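Local coordinates for protein D,D-dipeptidase/D,D-carboxypeptidase (Enterococcus faecalis, PDB 4MUQ) that acts as a zinc-dependent D,D-dipeptidase, and probably also as a D,D-carboxypeptidase, in vancomycin resistance, at residues Lys195-Leu198 with Lys202-Phe205; Tyr216-Lys221 with Thr225-Pro230; Phe130-Asp133 with Phe139-Ala142. All coordinates share one frame; numbering follows the deposited sequence. Where two conformers were deposited one is given.

Contact 1. Residues Lys195-Leu198 with Lys202-Phe205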
loop_
_atom_site.group_PDB
_atom_site.type_symbol
_atom_site.label_atom_id
_atom_site.label_comp_id
_atom_site.label_asym_id
_atom_site.label_seq_id
_atom_site.Cartn_x
_atom_site.Cartn_y
_atom_site.Cartn_z
ATOM N N LYS A 195 -14.529 -8.361 -2.268
ATOM C CA LYS A 195 -15.768 -8.586 -1.523
ATOM C C LYS A 195 -16.686 -9.599 -2.211
ATOM O O LYS A 195 -17.639 -10.074 -1.612
ATOM C CB LYS A 195 -16.484 -7.256 -1.240
ATOM C CG LYS A 195 -15.689 -6.328 -0.307
ATOM C CD LYS A 195 -16.301 -4.944 -0.172
ATOM C CE LYS A 195 -17.623 -4.980 0.549
ATOM N NZ LYS A 195 -18.156 -3.608 0.768
ATOM N N ALA A 196 -16.374 -9.952 -3.457
ATOM C CA ALA A 196 -17.123 -10.977 -4.181
ATOM C C ALA A 196 -16.722 -12.380 -3.751
ATOM O O ALA A 196 -17.382 -13.355 -4.113
ATOM C CB ALA A 196 -16.925 -10.815 -5.679
ATOM N N TYR A 197 -15.630 -12.481 -3.000
ATOM C CA TYR A 197 -15.107 -13.771 -2.558
ATOM C C TYR A 197 -15.200 -13.927 -1.041
ATOM O O TYR A 197 -14.331 -13.465 -0.306
ATOM C CB TYR A 197 -13.658 -13.940 -3.019
ATOM C CG TYR A 197 -13.510 -13.978 -4.521
ATOM C CD1 TYR A 197 -13.646 -15.170 -5.222
ATOM C CD2 TYR A 197 -13.257 -12.822 -5.242
ATOM C CE1 TYR A 197 -13.524 -15.208 -6.594
ATOM C CE2 TYR A 197 -13.145 -12.853 -6.616
ATOM C CZ TYR A 197 -13.267 -14.050 -7.284
ATOM O OH TYR A 197 -13.147 -14.079 -8.654
ATOM N N LEU A 198 -16.258 -14.578 -0.576
ATOM C CA LEU A 198 -16.448 -14.807 0.854
ATOM C C LEU A 198 -15.819 -16.136 1.251
ATOM O O LEU A 198 -15.245 -16.824 0.412
ATOM C CB LEU A 198 -17.933 -14.800 1.189
ATOM C CG LEU A 198 -18.652 -13.586 0.608
ATOM C CD1 LEU A 198 -20.139 -13.681 0.861
ATOM C CD2 LEU A 198 -18.090 -12.321 1.217
ATOM N N LYS A 202 -13.852 -18.718 -1.727
ATOM C CA LYS A 202 -12.565 -18.041 -1.635
ATOM C C LYS A 202 -11.947 -17.802 -3.006
ATOM O O LYS A 202 -12.222 -18.532 -3.961
ATOM C CB LYS A 202 -11.601 -18.871 -0.788
ATOM C CG LYS A 202 -12.060 -19.125 0.636
ATOM C CD LYS A 202 -10.980 -19.857 1.433
ATOM C CE LYS A 202 -11.425 -20.129 2.865
ATOM N NZ LYS A 202 -12.042 -21.466 3.023
ATOM N N TYR A 203 -11.115 -16.770 -3.094
ATOM C CA TYR A 203 -10.311 -16.522 -4.286
ATOM C C TYR A 203 -9.067 -17.400 -4.225
ATOM O O TYR A 203 -8.417 -17.485 -3.182
ATOM C CB TYR A 203 -9.904 -15.039 -4.370
ATOM C CG TYR A 203 -9.089 -14.705 -5.605
ATOM C CD1 TYR A 203 -9.712 -14.334 -6.794
ATOM C CD2 TYR A 203 -7.702 -14.789 -5.591
ATOM C CE1 TYR A 203 -8.973 -14.037 -7.925
ATOM C CE2 TYR A 203 -6.952 -14.499 -6.727
ATOM C CZ TYR A 203 -7.594 -14.119 -7.881
ATOM O OH TYR A 203 -6.853 -13.833 -9.008
ATOM N N LEU A 204 -8.728 -18.036 -5.340
ATOM C CA LEU A 204 -7.548 -18.893 -5.399
ATOM C C LEU A 204 -6.420 -18.245 -6.203
ATOM O O LEU A 204 -6.584 -17.953 -7.388
ATOM C CB LEU A 204 -7.895 -20.258 -6.004
ATOM C CG LEU A 204 -6.696 -21.183 -6.203
ATOM C CD1 LEU A 204 -6.058 -21.512 -4.871
ATOM C CD2 LEU A 204 -7.107 -22.465 -6.923
ATOM N N PHE A 205 -5.277 -18.031 -5.555
ATOM C CA PHE A 205 -4.081 -17.554 -6.246
ATOM C C PHE A 205 -3.057 -18.678 -6.307
ATOM O O PHE A 205 -2.645 -19.222 -5.278
ATOM C CB PHE A 205 -3.492 -16.318 -5.538
ATOM C CG PHE A 205 -2.255 -15.756 -6.208
ATOM C CD1 PHE A 205 -2.367 -14.761 -7.171
ATOM C CD2 PHE A 205 -0.991 -16.233 -5.885
ATOM C CE1 PHE A 205 -1.239 -14.245 -7.796
ATOM C CE2 PHE A 205 0.143 -15.727 -6.504
ATOM C CZ PHE A 205 0.016 -14.731 -7.465
#
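Tyr203 turns an edge of its ring into the face of Tyr197, and this T-shaped (edge-to-face) stack is the tightly packed part of the contact. The ring centroids lie 5.1 Å apart and the planes stand at 86°, close to perpendicular. The leading atom is Tyr203 CD1, which comes within 3.6 Å of Tyr197 CZ and thus meets the face toward its rim, at the phenolic end. A second group shares the same face: Tyr203 CB makes a CH-pi contact 4.0 Å from the Tyr197 centroid, only 19° off the ring normal. With its CG anti to the backbone N (chi1 -179°), Tyr203 can offer both its methylene and its ring edge to one aromatic surface. The backbone adds to this, since Tyr197 CD1 passes 3.7 Å from Tyr203 N.

The other side of the contact is looser. Leu198 O lies 3.2 Å from Lys202 N, but the angle is too poor for a hydrogen bond. The CB of exposed Leu198 is directed away from segment 202-205, and the aliphatic stem of Lys202 runs off to bring its charged end into a cation-pi contact with the Tyr216 ring. The Asn201 side chain ties the turn instead, bonding to Ala196 O and Leu198 N.

The tyrosine pair joins the loop that follows helix 187-194, whose Phe193 meets Tyr197, to the start of edge strand 203-205. That strand pairs with strand 213-219 through Tyr203 and Ile215, while Tyr203 also rests on Ile179 of helix 176-183.

Contact 2. Residues Tyr216-Lys221 with Thr225-Pro230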
loop_
_atom_site.group_PDB
_atom_site.type_symbol
_atom_site.label_atom_id
_atom_site.label_comp_id
_atom_site.label_asym_id
_atom_site.label_seq_id
_atom_site.Cartn_x
_atom_site.Cartn_y
_atom_site.Cartn_z
ATOM N N TYR A 216 -10.003 -14.228 1.004
ATOM C CA TYR A 216 -11.438 -13.993 1.118
ATOM C C TYR A 216 -11.761 -12.803 2.009
ATOM O O TYR A 216 -10.944 -12.372 2.830
ATOM C CB TYR A 216 -12.201 -15.258 1.561
ATOM C CG TYR A 216 -11.832 -15.818 2.918
ATOM C CD1 TYR A 216 -12.612 -15.546 4.039
ATOM C CD2 TYR A 216 -10.719 -16.634 3.076
ATOM C CE1 TYR A 216 -12.289 -16.069 5.276
ATOM C CE2 TYR A 216 -10.387 -17.161 4.310
ATOM C CZ TYR A 216 -11.177 -16.873 5.406
ATOM O OH TYR A 216 -10.854 -17.395 6.638
ATOM N N TYR A 217 -12.963 -12.274 1.817
ATOM C CA TYR A 217 -13.451 -11.128 2.562
ATOM C C TYR A 217 -14.403 -11.582 3.659
ATOM O O TYR A 217 -15.176 -12.519 3.467
ATOM C CB TYR A 217 -14.178 -10.181 1.607
ATOM C CG TYR A 217 -14.923 -9.060 2.288
ATOM C CD1 TYR A 217 -14.251 -7.941 2.771
ATOM C CD2 TYR A 217 -16.300 -9.112 2.436
ATOM C CE1 TYR A 217 -14.936 -6.916 3.385
ATOM C CE2 TYR A 217 -16.989 -8.092 3.051
ATOM C CZ TYR A 217 -16.297 -6.993 3.523
ATOM O OH TYR A 217 -16.993 -5.976 4.135
ATOM N N VAL A 218 -14.323 -10.917 4.810
ATOM C CA VAL A 218 -15.220 -11.154 5.932
ATOM C C VAL A 218 -15.783 -9.810 6.377
ATOM O O VAL A 218 -15.033 -8.941 6.811
ATOM C CB VAL A 218 -14.477 -11.799 7.122
ATOM C CG1 VAL A 218 -15.425 -12.011 8.295
ATOM C CG2 VAL A 218 -13.841 -13.119 6.712
ATOM N N PRO A 219 -17.101 -9.614 6.258
ATOM C CA PRO A 219 -17.671 -8.339 6.713
ATOM C C PRO A 219 -17.577 -8.176 8.234
ATOM O O PRO A 219 -17.765 -9.139 8.979
ATOM C CB PRO A 219 -19.142 -8.455 6.298
ATOM C CG PRO A 219 -19.418 -9.933 6.288
ATOM C CD PRO A 219 -18.138 -10.551 5.786
ATOM N N ALA A 220 -17.301 -6.962 8.694
ATOM C CA ALA A 220 -17.221 -6.711 10.128
ATOM C C ALA A 220 -18.602 -6.651 10.756
ATOM O O ALA A 220 -19.517 -6.020 10.222
ATOM C CB ALA A 220 -16.466 -5.421 10.403
ATOM N N LYS A 221 -18.754 -7.320 11.893
ATOM C CA LYS A 221 -19.963 -7.169 12.684
ATOM C C LYS A 221 -19.831 -5.922 13.550
ATOM O O LYS A 221 -18.735 -5.383 13.697
ATOM C CB LYS A 221 -20.214 -8.415 13.531
ATOM C CG LYS A 221 -20.621 -9.627 12.702
ATOM C CD LYS A 221 -20.990 -10.813 13.576
ATOM C CE LYS A 221 -21.756 -11.854 12.775
ATOM N NZ LYS A 221 -21.165 -12.049 11.419
ATOM N N THR A 225 -16.065 -9.762 15.393
ATOM C CA THR A 225 -16.135 -10.528 14.161
ATOM C C THR A 225 -15.365 -11.822 14.383
ATOM O O THR A 225 -14.254 -11.804 14.914
ATOM C CB THR A 225 -15.526 -9.734 12.989
ATOM O OG1 THR A 225 -16.288 -8.537 12.788
ATOM C CG2 THR A 225 -15.541 -10.547 11.703
ATOM N N LEU A 226 -15.961 -12.944 13.998
ATOM C CA LEU A 226 -15.312 -14.233 14.181
ATOM C C LEU A 226 -14.820 -14.801 12.857
ATOM O O LEU A 226 -15.576 -14.906 11.890
ATOM C CB LEU A 226 -16.263 -15.209 14.862
ATOM C CG LEU A 226 -16.776 -14.699 16.204
ATOM C CD1 LEU A 226 -17.870 -15.620 16.726
ATOM C CD2 LEU A 226 -15.637 -14.607 17.196
ATOM N N ILE A 227 -13.542 -15.159 12.830
ATOM C CA ILE A 227 -12.895 -15.706 11.643
ATOM C C ILE A 227 -12.262 -17.031 12.038
ATOM O O ILE A 227 -11.696 -17.147 13.127
ATOM C CB ILE A 227 -11.806 -14.748 11.120
ATOM C CG1 ILE A 227 -12.438 -13.441 10.635
ATOM C CG2 ILE A 227 -11.009 -15.385 9.993
ATOM C CD1 ILE A 227 -11.436 -12.426 10.113
ATOM N N LYS A 228 -12.378 -18.046 11.188
ATOM C CA LYS A 228 -11.677 -19.293 11.472
ATOM C C LYS A 228 -10.534 -19.573 10.492
ATOM O O LYS A 228 -10.638 -19.323 9.289
ATOM C CB LYS A 228 -12.637 -20.481 11.603
ATOM C CG LYS A 228 -13.450 -20.789 10.373
ATOM C CD LYS A 228 -14.157 -22.116 10.556
ATOM C CE LYS A 228 -14.781 -22.583 9.265
ATOM N NZ LYS A 228 -13.783 -22.681 8.163
ATOM N N ILE A 229 -9.436 -20.079 11.045
ATOM C CA ILE A 229 -8.181 -20.242 10.327
ATOM C C ILE A 229 -7.643 -21.632 10.629
ATOM O O ILE A 229 -7.775 -22.112 11.755
ATOM C CB ILE A 229 -7.142 -19.225 10.834
ATOM C CG1 ILE A 229 -7.690 -17.796 10.767
ATOM C CG2 ILE A 229 -5.841 -19.335 10.060
ATOM C CD1 ILE A 229 -7.794 -17.234 9.366
ATOM N N PRO A 230 -7.050 -22.298 9.627
ATOM C CA PRO A 230 -6.358 -23.549 9.943
ATOM C C PRO A 230 -5.120 -23.283 10.795
ATOM O O PRO A 230 -4.377 -22.337 10.532
ATOM C CB PRO A 230 -5.939 -24.076 8.568
ATOM C CG PRO A 230 -6.889 -23.435 7.608
ATOM C CD PRO A 230 -7.169 -22.077 8.176
HETATM O O HOH W 1 -10.393 -19.788 6.765
HETATM O O HOH W 2 -16.162 -6.585 14.378
#
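Thr225 has more surface buried here than any other residue, and its two branches do different work. OG1 accepts the Lys221 backbone N-H at 2.9 Å with an N-H...O angle of 160°, a fairly straight bond that closes the chain reversal between the segments. CG2, the other branch, meets Val218 CG1 at 3.7 Å and passes 3.8 Å from Pro219 O.

Val218 continues the apolar seam. Its CG1, anti to the backbone N (chi1 179°), also reaches Ile227 CG1 at 4.1 Å; one methyl thus meets both Thr225 and Ile227, two residues apart on the opposing strand.

Tyr216, at the far end, spans the widening gap with its full length. Its OH lies 3.9 Å from Ile227 CG2 and 4.1 Å from Ile229 CD1. A water donates to Lys228 O at 2.6 Å and also sits beside Tyr216 OH, at a separation too short to be relied on. The Lys228 side chain leaves this seam for a salt bridge with Glu199.

The axes of the two strands approach to 8.3 Å at 154°, antiparallel in direction but too far apart for backbone pairing. They belong to different sheets: strand 213-219 pairs with strand 244-250, strand 224-230 with strand 3-9. The contact packs one sheet against the other, with Phe245 and Val247 of strand 244-250 also touching the enclosed side chains.

Contact 3. Residues Phe130-Asp133 with Phe139-Ala142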
loop_
_atom_site.group_PDB
_atom_site.type_symbol
_atom_site.label_atom_id
_atom_site.label_comp_id
_atom_site.label_asym_id
_atom_site.label_seq_id
_atom_site.Cartn_x
_atom_site.Cartn_y
_atom_site.Cartn_z
ATOM N N PHE A 130 10.466 9.872 -11.883
ATOM C CA PHE A 130 10.520 8.409 -11.853
ATOM C C PHE A 130 9.939 7.905 -13.171
ATOM O O PHE A 130 8.780 7.480 -13.229
ATOM C CB PHE A 130 9.755 7.859 -10.646
ATOM C CG PHE A 130 10.230 6.502 -10.185
ATOM C CD1 PHE A 130 11.489 6.356 -9.615
ATOM C CD2 PHE A 130 9.426 5.382 -10.317
ATOM C CE1 PHE A 130 11.935 5.106 -9.187
ATOM C CE2 PHE A 130 9.870 4.135 -9.894
ATOM C CZ PHE A 130 11.118 3.998 -9.331
ATOM N N PRO A 131 10.745 7.973 -14.236
ATOM C CA PRO A 131 10.241 7.725 -15.593
ATOM C C PRO A 131 9.847 6.275 -15.864
ATOM O O PRO A 131 10.062 5.374 -15.051
ATOM C CB PRO A 131 11.406 8.166 -16.500
ATOM C CG PRO A 131 12.624 8.142 -15.640
ATOM C CD PRO A 131 12.149 8.426 -14.230
ATOM N N TYR A 132 9.234 6.077 -17.026
ATOM C CA TYR A 132 8.789 4.764 -17.458
ATOM C C TYR A 132 9.852 4.160 -18.373
ATOM O O TYR A 132 9.541 3.475 -19.354
ATOM C CB TYR A 132 7.434 4.870 -18.169
ATOM C CG TYR A 132 6.291 5.223 -17.238
ATOM C CD1 TYR A 132 5.530 4.229 -16.636
ATOM C CD2 TYR A 132 5.986 6.554 -16.944
ATOM C CE1 TYR A 132 4.496 4.537 -15.797
ATOM C CE2 TYR A 132 4.945 6.874 -16.095
ATOM C CZ TYR A 132 4.208 5.854 -15.507
ATOM O OH TYR A 132 3.166 6.129 -14.660
ATOM N N ASP A 133 11.111 4.445 -18.041
ATOM C CA ASP A 133 12.275 3.910 -18.733
ATOM C C ASP A 133 13.344 3.515 -17.737
ATOM O O ASP A 133 13.300 3.922 -16.575
ATOM C CB ASP A 133 12.881 4.969 -19.648
ATOM C CG ASP A 133 11.928 5.422 -20.701
ATOM O OD1 ASP A 133 11.581 4.580 -21.546
ATOM O OD2 ASP A 133 11.527 6.604 -20.673
ATOM N N PHE A 139 12.185 -1.166 -11.610
ATOM C CA PHE A 139 11.546 -1.207 -10.307
ATOM C C PHE A 139 10.036 -1.389 -10.449
ATOM O O PHE A 139 9.421 -2.234 -9.778
ATOM C CB PHE A 139 11.831 0.062 -9.486
ATOM C CG PHE A 139 11.158 0.051 -8.140
ATOM C CD1 PHE A 139 11.835 -0.415 -7.021
ATOM C CD2 PHE A 139 9.843 0.468 -8.000
ATOM C CE1 PHE A 139 11.210 -0.462 -5.778
ATOM C CE2 PHE A 139 9.201 0.412 -6.769
ATOM C CZ PHE A 139 9.895 -0.047 -5.653
ATOM N N ARG A 140 9.433 -0.552 -11.288
ATOM C CA ARG A 140 7.987 -0.522 -11.429
ATOM C C ARG A 140 7.466 -1.875 -11.893
ATOM O O ARG A 140 6.430 -2.344 -11.408
ATOM C CB ARG A 140 7.582 0.604 -12.389
ATOM C CG ARG A 140 6.097 0.750 -12.613
ATOM C CD ARG A 140 5.844 1.816 -13.661
ATOM N NE ARG A 140 6.024 3.177 -13.145
ATOM C CZ ARG A 140 7.063 3.959 -13.442
ATOM N NH1 ARG A 140 8.045 3.523 -14.214
ATOM N NH2 ARG A 140 7.129 5.190 -12.952
ATOM N N ARG A 141 8.191 -2.523 -12.795
ATOM C CA ARG A 141 7.766 -3.816 -13.327
ATOM C C ARG A 141 8.002 -4.974 -12.347
ATOM O O ARG A 141 7.277 -5.967 -12.360
ATOM C CB ARG A 141 8.419 -4.083 -14.687
ATOM C CG ARG A 141 7.957 -3.111 -15.779
ATOM C CD ARG A 141 8.568 -3.441 -17.136
ATOM N NE ARG A 141 7.888 -2.756 -18.235
ATOM C CZ ARG A 141 7.900 -3.171 -19.499
ATOM N NH1 ARG A 141 8.556 -4.276 -19.832
ATOM N NH2 ARG A 141 7.254 -2.486 -20.433
ATOM N N ALA A 142 9.007 -4.840 -11.484
ATOM C CA ALA A 142 9.290 -5.866 -10.470
ATOM C C ALA A 142 8.394 -5.744 -9.233
ATOM O O ALA A 142 8.098 -6.737 -8.560
ATOM C CB ALA A 142 10.738 -5.814 -10.056
#
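Arg140 NH2 is gripped by two carbonyl oxygens, Phe130 O across the contact and Pro166 O from a more distant loop. The bond from NH2 to Phe130 O measures 2.8 Å, and the oxygen lies almost in the guanidinium plane, although the donor stands above the plane of the Phe130 carbonyl. Arg140 NH1 reaches the next carbonyl, Pro131 O, at 2.9 Å with an N-H...O angle of 170°. NH1 also forms a salt bridge with Asp137, and NE bonds to Gln150 OE1. All three guanidinium nitrogens are therefore engaged, which fixes the rotation of the group and probably spreads its charge over several partners.

Its two faces are covered as well. Tyr132 lies flat against one, with the planes 20° apart and Arg140 CZ 3.8 Å from the ring centroid, a stacked cation-pi contact. The overlap is offset, because Tyr132 CE1 comes closest to NE, at 3.3 Å. The phenol is itself held by hydrogen bonds between its OH and both His164 NE2 and Gln150 NE2, so Gln150 steadies both members of the stack. Over the opposite face stands the rim of Phe130, through CE2, with its ring steeply tilted to the guanidinium. Phe130 CD2 also approaches Arg140 NH2 obliquely, at 3.5 Å.

These segments belong to the catalytic part of the hedgehog/DD-peptidase fold, where the loop after strand 113-118 leads into helix 134-142. The Phe130 side chain lies about 8 Å from those of the zinc ligands Asp115 and His168.

Toward the interior the contact becomes apolar. Phe130 CZ meets Phe139 CD2 at 4.0 Å, the ring planes inclined at 78°. The Phe139 side chain also touches Leu55 and Ile58 of helix 49-62, while Phe169 meets both phenylalanines.

Contacts 1 and 2 are neighbours whose centres lie 13 Å apart, both involving the C-terminal sheet: strands 203-205 and 213-219 are adjacent in it, and the Tyr197 carbonyl probably bonds to the Tyr217 amide. Contact 1 lies at the surface and depends on aromatic packing, whereas contact 2, partly buried, packs two sheets through threonine, valine, isoleucine and tyrosine side chains, with one backbone-to-hydroxyl bond. Contact 3 stands apart, about 36 Å from contact 2 between centres and on the opposite side of the chain's centre. Also partly buried, it joins a loop to a helix in the zinc-bearing region, and its chemistry is that of a multiply bonded, stacked arginine beside a phenylalanine cluster.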